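Local structure of HydG protein (Carboxydothermus hydrogenoformans, 4RTB) at residues Gln208-Asn212 with Phe259-Val264; Ile248-Leu254 with Thr281-Leu287; Gly278-Val282 with Leu317-Gly321. The protein is a radical SAM enzyme and [FeFe]-hydrogenase maturase, a CO/CN synthase that carries a [4Fe-4S] cluster and binds S-adenosylmethionine. One frame throughout, in Å; residues are numbered along the deposited sequence.

Interaction 1 (Gln208-Asn212 with Phe259-Val264); sequences QESYN and FELLGV. With SAM (S-adenosylmethionine), chain B.
Glu260 of helix 257-275 takes two donors on one carboxylate oxygen: Ser210 OG lies 2.8 Å from Glu260 OE2, and Tyr211 N lies 3.0 Å from that same OE2. Both approach from one face of the carboxylate, the hydroxyl from above its plane, the amide on the anti side and 29° out of it. The serine also closes an ST turn, its OG accepting from Asn212 N at 3.1 Å; a chi1 of 167° puts OG within reach of both partners. The turn belongs to the loop after strand 204-205 of the radical SAM barrel, and the preceding Glu209 faces the ribose hydroxyls of S-adenosylmethionine, its OE2 accepting from O3'.

Around this, the Tyr211 ring is sandwiched between Gln208 CG over one face and Gly263 over the other, the Gly263 CA standing 4.2 Å from the ring centroid in a CH-pi contact; glycine lets the helix backbone itself meet the ring. Tyr211 OH is hydrogen-bonded to His267 ND1, and Tyr211 CE1 touches Val264 CG2 at 3.8 Å. Farther out, the Phe259 ring carries Asn212 CG over one face and receives Tyr211 O at its edge, 3.3 Å from Phe259 CE2.

Interaction 2 (Ile248-Leu254 with Thr281-Leu287); sequences IGALFGL and TVSVPRL. With SAM (S-adenosylmethionine), chain B.
Leu251 and Leu287, whose side chains meet through Leu251 CD1 and Leu287 CB, both hold CG anti to the backbone N (chi1 -164° and 167°), which brings their methyls to the same face of the adenine of S-adenosylmethionine. Leu251 CD1 stands over N3 of the base at 3.7 Å and also meets Pro285 O, while Leu287 CD1 approaches N1 at 3.5 Å. A serine in place of Leu251 lacks both methyls and would probably open a gap between the adenine and Pro285, leaving the base freer to shift.

The segments run nearly parallel, their first residues belonging to strands 246-249 and 281-283 of a beta-alpha-beta unit with helix 257-275 between. Ile248 N donates to Thr281 O at 2.9 Å, and Ile248 O accepts from Ser283 N; the next bond, Ala250 N to Ser283 O, is weak. Pairing resumes beyond the strands, where Phe252 N reaches Pro285 O at 2.9 Å and Phe252 O accepts from Leu287 N. A water donates to Ile248 O and is also bonded to Thr281 OG1 and Ser283 OG, two small hydroxyl side chains well suited to hold it.

Away from the adenine, Phe252 CE2 packs on Val284 CG1 at 3.6 Å, and Pro285 O lies at the edge of the phenylalanine ring. Arg286, whose CB points away from the other segment, forms a salt bridge with Asp303. Aliphatic methyls thus meet the base through dispersion and shape, while the backbone bonds of Phe252 set where the two leucines stand.

Interaction 3 (Gly278-Val282 with Leu317-Gly321); sequences GPHTV and LPYTG
Gly321 bridges Thr281 in parallel fashion, their CA atoms 4.5 Å apart: Val282 N donates to Gly321 O at 2.9 Å in a nearly straight bond (169° at the hydrogen), and Gly321 N reaches back to His280 O in a weak one of 3.1 Å. Between the two, Thr281 CA-H also points at Gly321 O. Just before this bridge the chain leaves helix 303-316 through a type I turn from Leu317 to Thr320, where the ring of Pro318 fixes a phi that fits the second position.

Among the side chains, Thr320 does most of the touching. Its CG2 is anti to the backbone N, which carries the methyl onto the strand: Thr320 CG2 lies 3.3 Å from Pro279 O and 3.8 Å from Val282 CG2. A beta-branched residue suits the spot, since it offers a short methyl close to the backbone. Leu317 CD1 meets the same valine methyl, Val282 CG2, more loosely at 4.4 Å, and both residues pack on helix 257-275, Leu317 on Ala268 and Val282 on Val264. On the other side of the strand Thr281 CG2 sits above the His280 ring, offset toward its rim, while His280 ND1 makes a weak bond to Thr203.

Strand 281-283, helix 303-316 and strand 321-324 form a parallel beta-alpha-beta crossover, and this contact marks the start of its strand pairing, as in the radical SAM barrel.

The three contacts follow successive parallel elements of one barrel. Interactions 1 and 2 are buried and both reach S-adenosylmethionine; they join directly where Gln208 N meets Gly249 O, at 2.9 Å in a probable hydrogen bond. Interaction 3 is only partly buried and involves the beginning of strand 281-283, which it shares with interaction 2, the side chain of Val282 being about 12 Å from S-adenosylmethionine. Chemistry follows place: a glutamate ties loop to helix in interaction 1, backbone pairing with apolar methyls dominates interaction 2, and interaction 3 rests on two backbone bonds and small side chains. Val264 of helix 257-275 packs its CG1 on Val282 CG1, linking all three.

Interaction 1 (Gln208-Asn212 with Phe259-Val264)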
loop_
_atom_site.group_PDB
_atom_site.type_symbol
_atom_site.label_atom_id
_atom_site.label_comp_id
_atom_site.label_asym_id
_atom_site.label_seq_id
_atom_site.Cartn_x
_atom_site.Cartn_y
_atom_site.Cartn_z
ATOM N N GLN A 208 7.624 -8.429 -1.224
ATOM C CA GLN A 208 8.207 -9.764 -1.316
ATOM C C GLN A 208 7.585 -10.534 -2.486
ATOM O O GLN A 208 8.133 -11.544 -2.941
ATOM C CB GLN A 208 8.009 -10.516 0.007
ATOM C CG GLN A 208 8.521 -11.952 0.043
ATOM C CD GLN A 208 9.954 -12.081 -0.432
ATOM O OE1 GLN A 208 10.783 -11.204 -0.191
ATOM N NE2 GLN A 208 10.253 -13.178 -1.120
ATOM N N GLU A 209 6.452 -10.027 -2.974
ATOM C CA GLU A 209 5.640 -10.661 -4.023
ATOM C C GLU A 209 5.080 -12.003 -3.556
ATOM O O GLU A 209 3.868 -12.213 -3.565
ATOM C CB GLU A 209 6.437 -10.851 -5.323
ATOM C CG GLU A 209 7.265 -9.649 -5.762
ATOM C CD GLU A 209 6.432 -8.464 -6.218
ATOM O OE1 GLU A 209 5.201 -8.609 -6.372
ATOM O OE2 GLU A 209 7.017 -7.380 -6.425
ATOM N N SER A 210 5.963 -12.914 -3.162
ATOM C CA SER A 210 5.538 -14.177 -2.575
ATOM C C SER A 210 6.512 -14.670 -1.518
ATOM O O SER A 210 7.727 -14.557 -1.673
ATOM C CB SER A 210 5.372 -15.252 -3.643
ATOM O OG SER A 210 5.245 -16.522 -3.029
ATOM N N TYR A 211 5.958 -15.232 -0.451
ATOM C CA TYR A 211 6.757 -15.757 0.643
ATOM C C TYR A 211 6.986 -17.254 0.504
ATOM O O TYR A 211 7.683 -17.857 1.320
ATOM C CB TYR A 211 6.087 -15.445 1.981
ATOM C CG TYR A 211 6.260 -14.008 2.405
ATOM C CD1 TYR A 211 5.372 -13.027 1.990
ATOM C CD2 TYR A 211 7.324 -13.632 3.210
ATOM C CE1 TYR A 211 5.536 -11.710 2.372
ATOM C CE2 TYR A 211 7.495 -12.322 3.597
ATOM C CZ TYR A 211 6.600 -11.366 3.176
ATOM O OH TYR A 211 6.778 -10.065 3.563
ATOM N N ASN A 212 6.397 -17.857 -0.525
ATOM C CA ASN A 212 6.649 -19.265 -0.804
ATOM C C ASN A 212 7.754 -19.412 -1.837
ATOM O O ASN A 212 7.549 -19.105 -3.012
ATOM C CB ASN A 212 5.379 -19.970 -1.287
ATOM C CG ASN A 212 5.427 -21.470 -1.061
ATOM O OD1 ASN A 212 6.229 -21.964 -0.266
ATOM N ND2 ASN A 212 4.565 -22.204 -1.754
ATOM N N PHE A 259 -1.068 -18.668 2.621
ATOM C CA PHE A 259 0.358 -18.691 2.901
ATOM C C PHE A 259 0.983 -17.298 2.852
ATOM O O PHE A 259 1.796 -16.954 3.707
ATOM C CB PHE A 259 1.075 -19.618 1.921
ATOM C CG PHE A 259 2.504 -19.883 2.284
ATOM C CD1 PHE A 259 2.833 -20.936 3.119
ATOM C CD2 PHE A 259 3.517 -19.076 1.798
ATOM C CE1 PHE A 259 4.148 -21.182 3.459
ATOM C CE2 PHE A 259 4.832 -19.316 2.138
ATOM C CZ PHE A 259 5.149 -20.371 2.967
ATOM N N GLU A 260 0.611 -16.507 1.849
ATOM C CA GLU A 260 1.149 -15.158 1.705
ATOM C C GLU A 260 0.663 -14.244 2.832
ATOM O O GLU A 260 1.436 -13.448 3.375
ATOM C CB GLU A 260 0.772 -14.570 0.339
ATOM C CG GLU A 260 1.933 -14.463 -0.649
ATOM C CD GLU A 260 2.200 -15.754 -1.407
ATOM O OE1 GLU A 260 1.373 -16.125 -2.269
ATOM O OE2 GLU A 260 3.241 -16.394 -1.146
ATOM N N LEU A 261 -0.619 -14.366 3.174
ATOM C CA LEU A 261 -1.195 -13.625 4.293
ATOM C C LEU A 261 -0.463 -13.933 5.593
ATOM O O LEU A 261 -0.110 -13.027 6.351
ATOM C CB LEU A 261 -2.682 -13.952 4.445
ATOM C CG LEU A 261 -3.334 -13.540 5.769
ATOM C CD1 LEU A 261 -3.300 -12.029 5.946
ATOM C CD2 LEU A 261 -4.760 -14.061 5.842
ATOM N N LEU A 262 -0.254 -15.223 5.843
ATOM C CA LEU A 262 0.557 -15.678 6.965
ATOM C C LEU A 262 1.953 -15.049 6.938
ATOM O O LEU A 262 2.444 -14.533 7.950
ATOM C CB LEU A 262 0.671 -17.203 6.940
ATOM C CG LEU A 262 -0.126 -18.058 7.925
ATOM C CD1 LEU A 262 -1.339 -17.317 8.453
ATOM C CD2 LEU A 262 -0.543 -19.354 7.249
ATOM N N GLY A 263 2.576 -15.090 5.765
ATOM C CA GLY A 263 3.932 -14.606 5.584
ATOM C C GLY A 263 4.112 -13.130 5.874
ATOM O O GLY A 263 5.114 -12.732 6.469
ATOM N N VAL A 264 3.152 -12.313 5.450
ATOM C CA VAL A 264 3.225 -10.877 5.698
ATOM C C VAL A 264 3.206 -10.573 7.193
ATOM O O VAL A 264 4.046 -9.824 7.699
ATOM C CB VAL A 264 2.071 -10.129 5.017
ATOM C CG1 VAL A 264 2.030 -8.683 5.480
ATOM C CG2 VAL A 264 2.214 -10.204 3.511
HETATM N N SAM B . 10.556 -3.267 -10.078
HETATM C CA SAM B . 10.436 -3.229 -8.620
HETATM C C SAM B . 10.069 -4.574 -8.003
HETATM O O SAM B . 9.823 -5.560 -8.688
HETATM O OXT SAM B . 10.011 -4.698 -6.782
HETATM C CB SAM B . 9.408 -2.192 -8.171
HETATM C CG SAM B . 8.352 -1.772 -9.192
HETATM S SD SAM B . 7.134 -3.003 -9.717
HETATM C CE SAM B . 6.574 -2.165 -11.202
HETATM C "C5'" SAM B . 5.691 -2.531 -8.739
HETATM C "C4'" SAM B . 4.817 -3.691 -8.268
HETATM O "O4'" SAM B . 3.767 -4.007 -9.167
HETATM C "C3'" SAM B . 5.609 -4.978 -8.105
HETATM O "O3'" SAM B . 6.174 -5.050 -6.819
HETATM C "C2'" SAM B . 4.569 -6.058 -8.320
HETATM O "O2'" SAM B . 4.211 -6.645 -7.095
HETATM C "C1'" SAM B . 3.359 -5.333 -8.883
HETATM N N9 SAM B . 2.905 -6.046 -10.085
HETATM C C8 SAM B . 3.682 -6.424 -11.145
HETATM N N7 SAM B . 2.904 -7.063 -12.044
HETATM C C5 SAM B . 1.642 -7.109 -11.565
HETATM C C6 SAM B . 0.468 -7.644 -12.074
HETATM N N6 SAM B . 0.470 -8.253 -13.256
HETATM N N1 SAM B . -0.699 -7.540 -11.348
HETATM C C2 SAM B . -0.695 -6.907 -10.122
HETATM N N3 SAM B . 0.476 -6.377 -9.620
HETATM C C4 SAM B . 1.626 -6.475 -10.331
#

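Interaction 2 (Ile248-Leu254 with Thr281-Leu287)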
loop_
_atom_site.group_PDB
_atom_site.type_symbol
_atom_site.label_atom_id
_atom_site.label_comp_id
_atom_site.label_asym_id
_atom_site.label_seq_id
_atom_site.Cartn_x
_atom_site.Cartn_y
_atom_site.Cartn_z
ATOM N N ILE A 248 6.128 -3.305 3.392
ATOM C CA ILE A 248 6.042 -4.682 2.915
ATOM C C ILE A 248 4.945 -4.782 1.856
ATOM O O ILE A 248 4.147 -3.863 1.703
ATOM C CB ILE A 248 5.743 -5.674 4.066
ATOM C CG1 ILE A 248 6.616 -5.387 5.283
ATOM C CG2 ILE A 248 5.976 -7.109 3.633
ATOM C CD1 ILE A 248 6.706 -6.568 6.241
ATOM N N GLY A 249 4.922 -5.887 1.117
ATOM C CA GLY A 249 3.844 -6.187 0.195
ATOM C C GLY A 249 3.887 -7.644 -0.227
ATOM O O GLY A 249 4.940 -8.278 -0.186
ATOM N N ALA A 250 2.739 -8.180 -0.625
ATOM C CA ALA A 250 2.673 -9.539 -1.145
ATOM C C ALA A 250 1.664 -9.616 -2.278
ATOM O O ALA A 250 0.497 -9.287 -2.101
ATOM C CB ALA A 250 2.312 -10.522 -0.047
ATOM N N LEU A 251 2.121 -10.044 -3.447
ATOM C CA LEU A 251 1.242 -10.173 -4.599
ATOM C C LEU A 251 0.290 -11.347 -4.403
ATOM O O LEU A 251 0.720 -12.493 -4.246
ATOM C CB LEU A 251 2.058 -10.345 -5.879
ATOM C CG LEU A 251 1.323 -10.116 -7.198
ATOM C CD1 LEU A 251 0.313 -8.990 -7.060
ATOM C CD2 LEU A 251 2.330 -9.790 -8.286
ATOM N N PHE A 252 -1.007 -11.055 -4.396
ATOM C CA PHE A 252 -2.016 -12.083 -4.167
ATOM C C PHE A 252 -2.536 -12.653 -5.478
ATOM O O PHE A 252 -2.891 -11.911 -6.393
ATOM C CB PHE A 252 -3.168 -11.524 -3.332
ATOM C CG PHE A 252 -2.820 -11.336 -1.886
ATOM C CD1 PHE A 252 -2.933 -12.389 -0.994
ATOM C CD2 PHE A 252 -2.366 -10.113 -1.417
ATOM C CE1 PHE A 252 -2.605 -12.225 0.342
ATOM C CE2 PHE A 252 -2.035 -9.943 -0.085
ATOM C CZ PHE A 252 -2.155 -11.001 0.795
ATOM N N GLY A 253 -2.576 -13.979 -5.555
ATOM C CA GLY A 253 -2.964 -14.660 -6.775
ATOM C C GLY A 253 -1.778 -15.402 -7.354
ATOM O O GLY A 253 -1.899 -16.129 -8.340
ATOM N N LEU A 254 -0.619 -15.206 -6.734
ATOM C CA LEU A 254 0.598 -15.891 -7.142
ATOM C C LEU A 254 0.601 -17.313 -6.595
ATOM O O LEU A 254 0.789 -18.274 -7.340
ATOM C CB LEU A 254 1.832 -15.124 -6.663
ATOM C CG LEU A 254 2.721 -14.521 -7.753
ATOM C CD1 LEU A 254 1.894 -13.845 -8.837
ATOM C CD2 LEU A 254 3.718 -13.547 -7.147
ATOM N N THR A 281 3.904 0.477 6.369
ATOM C CA THR A 281 2.773 0.075 5.539
ATOM C C THR A 281 2.881 -1.357 5.021
ATOM O O THR A 281 3.974 -1.852 4.732
ATOM C CB THR A 281 2.606 1.001 4.309
ATOM O OG1 THR A 281 3.615 0.699 3.337
ATOM C CG2 THR A 281 2.698 2.470 4.701
ATOM N N VAL A 282 1.729 -2.012 4.902
ATOM C CA VAL A 282 1.618 -3.272 4.179
ATOM C C VAL A 282 0.756 -3.055 2.937
ATOM O O VAL A 282 -0.420 -2.709 3.043
ATOM C CB VAL A 282 1.008 -4.393 5.044
ATOM C CG1 VAL A 282 0.739 -5.622 4.194
ATOM C CG2 VAL A 282 1.922 -4.732 6.210
ATOM N N SER A 283 1.350 -3.243 1.764
ATOM C CA SER A 283 0.640 -3.077 0.500
ATOM C C SER A 283 0.020 -4.398 0.065
ATOM O O SER A 283 0.719 -5.402 -0.051
ATOM C CB SER A 283 1.584 -2.558 -0.586
ATOM O OG SER A 283 2.245 -1.372 -0.180
ATOM N N VAL A 284 -1.285 -4.401 -0.182
ATOM C CA VAL A 284 -1.950 -5.638 -0.593
ATOM C C VAL A 284 -2.570 -5.543 -1.986
ATOM O O VAL A 284 -3.714 -5.112 -2.143
ATOM C CB VAL A 284 -3.037 -6.055 0.422
ATOM C CG1 VAL A 284 -2.405 -6.792 1.582
ATOM C CG2 VAL A 284 -3.821 -4.843 0.917
ATOM N N PRO A 285 -1.804 -5.949 -3.011
ATOM C CA PRO A 285 -2.292 -5.973 -4.391
ATOM C C PRO A 285 -2.713 -7.361 -4.869
ATOM O O PRO A 285 -1.963 -8.327 -4.726
ATOM C CB PRO A 285 -1.083 -5.473 -5.188
ATOM C CG PRO A 285 0.128 -5.778 -4.306
ATOM C CD PRO A 285 -0.358 -6.214 -2.948
ATOM N N ARG A 286 -3.916 -7.455 -5.424
ATOM C CA ARG A 286 -4.336 -8.674 -6.095
ATOM C C ARG A 286 -3.798 -8.651 -7.518
ATOM O O ARG A 286 -3.616 -7.586 -8.106
ATOM C CB ARG A 286 -5.861 -8.823 -6.086
ATOM C CG ARG A 286 -6.619 -7.523 -6.289
ATOM C CD ARG A 286 -8.017 -7.777 -6.828
ATOM N NE ARG A 286 -8.877 -8.465 -5.870
ATOM C CZ ARG A 286 -10.074 -8.959 -6.169
ATOM N NH1 ARG A 286 -10.796 -9.570 -5.240
ATOM N NH2 ARG A 286 -10.550 -8.845 -7.403
ATOM N N LEU A 287 -3.533 -9.832 -8.060
ATOM C CA LEU A 287 -2.932 -9.955 -9.380
ATOM C C LEU A 287 -3.920 -9.564 -10.482
ATOM O O LEU A 287 -5.006 -10.136 -10.595
ATOM C CB LEU A 287 -2.422 -11.383 -9.579
ATOM C CG LEU A 287 -2.029 -11.865 -10.972
ATOM C CD1 LEU A 287 -0.907 -11.021 -11.552
ATOM C CD2 LEU A 287 -1.625 -13.325 -10.886
HETATM N N SAM B . 10.556 -3.267 -10.078
HETATM C CA SAM B . 10.436 -3.229 -8.620
HETATM C C SAM B . 10.069 -4.574 -8.003
HETATM O O SAM B . 9.823 -5.560 -8.688
HETATM O OXT SAM B . 10.011 -4.698 -6.782
HETATM C CB SAM B . 9.408 -2.192 -8.171
HETATM C CG SAM B . 8.352 -1.772 -9.192
HETATM S SD SAM B . 7.134 -3.003 -9.717
HETATM C CE SAM B . 6.574 -2.165 -11.202
HETATM C "C5'" SAM B . 5.691 -2.531 -8.739
HETATM C "C4'" SAM B . 4.817 -3.691 -8.268
HETATM O "O4'" SAM B . 3.767 -4.007 -9.167
HETATM C "C3'" SAM B . 5.609 -4.978 -8.105
HETATM O "O3'" SAM B . 6.174 -5.050 -6.819
HETATM C "C2'" SAM B . 4.569 -6.058 -8.320
HETATM O "O2'" SAM B . 4.211 -6.645 -7.095
HETATM C "C1'" SAM B . 3.359 -5.333 -8.883
HETATM N N9 SAM B . 2.905 -6.046 -10.085
HETATM C C8 SAM B . 3.682 -6.424 -11.145
HETATM N N7 SAM B . 2.904 -7.063 -12.044
HETATM C C5 SAM B . 1.642 -7.109 -11.565
HETATM C C6 SAM B . 0.468 -7.644 -12.074
HETATM N N6 SAM B . 0.470 -8.253 -13.256
HETATM N N1 SAM B . -0.699 -7.540 -11.348
HETATM C C2 SAM B . -0.695 -6.907 -10.122
HETATM N N3 SAM B . 0.476 -6.377 -9.620
HETATM C C4 SAM B . 1.626 -6.475 -10.331
HETATM O O HOH W 1 3.969 -1.233 1.747
#

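Interaction 3 (Gly278-Val282 with Leu317-Gly321)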
loop_
_atom_site.group_PDB
_atom_site.type_symbol
_atom_site.label_atom_id
_atom_site.label_comp_id
_atom_site.label_asym_id
_atom_site.label_seq_id
_atom_site.Cartn_x
_atom_site.Cartn_y
_atom_site.Cartn_z
ATOM N N GLY A 278 8.067 -1.777 13.593
ATOM C CA GLY A 278 7.445 -2.571 12.555
ATOM C C GLY A 278 7.399 -1.795 11.257
ATOM O O GLY A 278 7.813 -0.638 11.206
ATOM N N PRO A 279 6.900 -2.435 10.194
ATOM C CA PRO A 279 6.727 -1.777 8.897
ATOM C C PRO A 279 5.684 -0.677 8.981
ATOM O O PRO A 279 4.657 -0.846 9.643
ATOM C CB PRO A 279 6.242 -2.906 7.981
ATOM C CG PRO A 279 6.533 -4.164 8.719
ATOM C CD PRO A 279 6.455 -3.835 10.163
ATOM N N HIS A 280 5.949 0.440 8.317
ATOM C CA HIS A 280 4.992 1.529 8.271
ATOM C C HIS A 280 3.727 1.103 7.530
ATOM O O HIS A 280 2.615 1.344 8.000
ATOM C CB HIS A 280 5.611 2.753 7.605
ATOM C CG HIS A 280 4.694 3.930 7.551
ATOM N ND1 HIS A 280 4.834 4.937 6.622
ATOM C CD2 HIS A 280 3.623 4.262 8.311
ATOM C CE1 HIS A 280 3.883 5.838 6.811
ATOM N NE2 HIS A 280 3.141 5.452 7.831
ATOM N N THR A 281 3.904 0.477 6.369
ATOM C CA THR A 281 2.773 0.075 5.539
ATOM C C THR A 281 2.881 -1.357 5.021
ATOM O O THR A 281 3.974 -1.852 4.732
ATOM C CB THR A 281 2.606 1.001 4.309
ATOM O OG1 THR A 281 3.615 0.699 3.337
ATOM C CG2 THR A 281 2.698 2.470 4.701
ATOM N N VAL A 282 1.729 -2.012 4.902
ATOM C CA VAL A 282 1.618 -3.272 4.179
ATOM C C VAL A 282 0.756 -3.055 2.937
ATOM O O VAL A 282 -0.420 -2.709 3.043
ATOM C CB VAL A 282 1.008 -4.393 5.044
ATOM C CG1 VAL A 282 0.739 -5.622 4.194
ATOM C CG2 VAL A 282 1.922 -4.732 6.210
ATOM N N LEU A 317 -2.380 -6.308 12.506
ATOM C CA LEU A 317 -1.429 -5.204 12.606
ATOM C C LEU A 317 -2.173 -3.877 12.587
ATOM O O LEU A 317 -2.190 -3.186 11.569
ATOM C CB LEU A 317 -0.417 -5.264 11.468
ATOM C CG LEU A 317 0.237 -6.628 11.259
ATOM C CD1 LEU A 317 0.605 -6.815 9.799
ATOM C CD2 LEU A 317 1.458 -6.781 12.154
ATOM N N PRO A 318 -2.785 -3.516 13.725
ATOM C CA PRO A 318 -3.699 -2.372 13.818
ATOM C C PRO A 318 -3.025 -1.027 13.555
ATOM O O PRO A 318 -3.609 -0.182 12.876
ATOM C CB PRO A 318 -4.212 -2.453 15.261
ATOM C CG PRO A 318 -3.138 -3.167 16.000
ATOM C CD PRO A 318 -2.565 -4.155 15.034
ATOM N N TYR A 319 -1.817 -0.838 14.076
ATOM C CA TYR A 319 -1.111 0.430 13.914
ATOM C C TYR A 319 -0.280 0.454 12.632
ATOM O O TYR A 319 0.468 1.399 12.381
ATOM C CB TYR A 319 -0.225 0.703 15.132
ATOM C CG TYR A 319 -1.007 0.858 16.417
ATOM C CD1 TYR A 319 -1.266 -0.236 17.233
ATOM C CD2 TYR A 319 -1.494 2.099 16.811
ATOM C CE1 TYR A 319 -1.988 -0.098 18.407
ATOM C CE2 TYR A 319 -2.216 2.245 17.985
ATOM C CZ TYR A 319 -2.459 1.144 18.778
ATOM O OH TYR A 319 -3.175 1.286 19.944
ATOM N N THR A 320 -0.425 -0.590 11.822
ATOM C CA THR A 320 0.269 -0.669 10.545
ATOM C C THR A 320 -0.675 -0.299 9.408
ATOM O O THR A 320 -1.698 -0.953 9.207
ATOM C CB THR A 320 0.837 -2.079 10.296
ATOM O OG1 THR A 320 1.670 -2.462 11.397
ATOM C CG2 THR A 320 1.648 -2.114 9.008
ATOM N N GLY A 321 -0.333 0.751 8.668
ATOM C CA GLY A 321 -1.145 1.185 7.547
ATOM C C GLY A 321 -1.284 0.104 6.491
ATOM O O GLY A 321 -0.418 -0.755 6.356
#